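Local coordinates for type III secretion system effector HopBA1 (Pseudomonas syringae pv. aptata, PDB 5T09), which acts as a virulence factor recognised by the Arabidopsis resistance protein RBA1, enhancing its self-association so that RBA1 triggers plant cell death, at residues D200-K203 with D204-P207. Numbering follows the deposited sequence.
Sequences DGPK and DMRP. With K (potassium ion), chain B.
A type II beta turn from P202 to M205, in the loop that joins strand 184-190 to strand 209-214, forms part of a potassium site in this EreA/ChaN-like alpha-beta fold. The metal is bound by three backbone carbonyls, D200 O, P202 O and M205 O, each 2.7 Å from the ion, so the chain supplies ligands from both limbs of a bend whose two halves run nearly antiparallel. P202 O and M205 O lie 3.3 Å apart, a closeness the shared potassium probably makes tolerable. P202 O also accepts the turn's hydrogen bond from M205 N at 3.3 Å; the N-H...O angle is 148° and the donor stands 51° out of the carbonyl plane. The same oxygen thus serves both turn and metal. The turn type is borne out by the extended backbone at K203, followed by a positive phi at D204.

The buried side chains of P202 and M205 meet where the selenomethionine M205 turns CG away from its carbonyl carbon and beside its backbone N (chi1 -48°), which lets SE pass alongside the proline ring, 3.8 Å from P202 CB. F194 and Y51 touch both of these side chains. R206 NE forms a salt bridge with D170 of helix 166-179, while R206 O is hydrogen-bonded to Y51 OH, tying the second limb to strand 49-54.

Nearer the ends of the two limbs, G201 and P207 run past each other with their CA atoms 4.4 Å apart. There the D200 carboxylate and the P207 ring lie side by side, D200 OD1 approaching P207 CG to 3.4 Å, and P207 CA makes a CA-H...O contact of 3.5 Å with D200 O, the same oxygen that binds potassium.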
loop_
_atom_site.group_PDB
_atom_site.type_symbol
_atom_site.label_atom_id
_atom_site.label_comp_id
_atom_site.label_asym_id
_atom_site.label_seq_id
_atom_site.Cartn_x
_atom_site.Cartn_y
_atom_site.Cartn_z
ATOM N N ASP A 200 13.596 0.154 11.181
ATOM C CA ASP A 200 13.403 1.557 10.833
ATOM C C ASP A 200 12.455 1.758 9.652
ATOM O O ASP A 200 12.483 2.823 9.024
ATOM C CB ASP A 200 14.754 2.207 10.514
ATOM C CG ASP A 200 14.951 3.527 11.232
ATOM O OD1 ASP A 200 13.967 4.284 11.374
ATOM O OD2 ASP A 200 16.090 3.806 11.660
ATOM N N GLY A 201 11.606 0.783 9.340
ATOM C CA GLY A 201 10.718 0.888 8.206
ATOM C C GLY A 201 11.443 0.604 6.906
ATOM O O GLY A 201 12.617 0.223 6.899
ATOM N N PRO A 202 10.761 0.788 5.774
ATOM C CA PRO A 202 11.382 0.464 4.485
ATOM C C PRO A 202 12.658 1.259 4.254
ATOM O O PRO A 202 12.823 2.374 4.750
ATOM C CB PRO A 202 10.300 0.832 3.465
ATOM C CG PRO A 202 9.017 0.763 4.231
ATOM C CD PRO A 202 9.366 1.235 5.614
ATOM N N LYS A 203 13.567 0.667 3.483
ATOM C CA LYS A 203 14.821 1.334 3.166
ATOM C C LYS A 203 14.566 2.548 2.282
ATOM O O LYS A 203 13.751 2.504 1.356
ATOM C CB LYS A 203 15.779 0.367 2.471
ATOM C CG LYS A 203 17.105 0.999 2.068
ATOM C CD LYS A 203 18.189 -0.044 1.823
ATOM C CE LYS A 203 17.844 -0.967 0.666
ATOM N NZ LYS A 203 18.935 -1.946 0.397
ATOM N N ASP A 204 15.274 3.638 2.574
ATOM C CA ASP A 204 15.144 4.906 1.855
ATOM C C ASP A 204 13.741 5.494 1.957
ATOM O O ASP A 204 13.351 6.308 1.115
ATOM C CB ASP A 204 15.536 4.756 0.381
ATOM C CG ASP A 204 17.008 4.436 0.198
ATOM O OD1 ASP A 204 17.832 4.967 0.968
ATOM O OD2 ASP A 204 17.338 3.651 -0.716
HETATM N N MSE A 205 12.967 5.098 2.965
HETATM C CA MSE A 205 11.650 5.690 3.197
HETATM C C MSE A 205 11.483 6.032 4.676
HETATM O O MSE A 205 12.261 5.583 5.515
HETATM C CB MSE A 205 10.536 4.740 2.736
HETATM C CG MSE A 205 10.759 4.161 1.339
HETATM SE SE MSE A 205 9.258 3.104 0.662
HETATM C CE MSE A 205 8.067 4.580 0.194
ATOM N N ARG A 206 10.468 6.835 4.989
ATOM C CA ARG A 206 10.264 7.274 6.359
ATOM C C ARG A 206 9.857 6.098 7.248
ATOM O O ARG A 206 9.169 5.177 6.797
ATOM C CB ARG A 206 9.184 8.346 6.422
ATOM C CG ARG A 206 9.500 9.610 5.653
ATOM C CD ARG A 206 8.224 10.381 5.382
ATOM N NE ARG A 206 7.349 9.646 4.474
ATOM C CZ ARG A 206 6.075 9.947 4.249
ATOM N NH1 ARG A 206 5.509 10.976 4.864
ATOM N NH2 ARG A 206 5.368 9.216 3.402
ATOM N N PRO A 207 10.246 6.116 8.523
ATOM C CA PRO A 207 9.826 5.038 9.429
ATOM C C PRO A 207 8.309 4.942 9.507
ATOM O O PRO A 207 7.603 5.950 9.546
ATOM C CB PRO A 207 10.434 5.442 10.777
ATOM C CG PRO A 207 11.519 6.403 10.446
ATOM C CD PRO A 207 11.074 7.119 9.214
HETATM K K K B . 13.724 3.800 6.864
#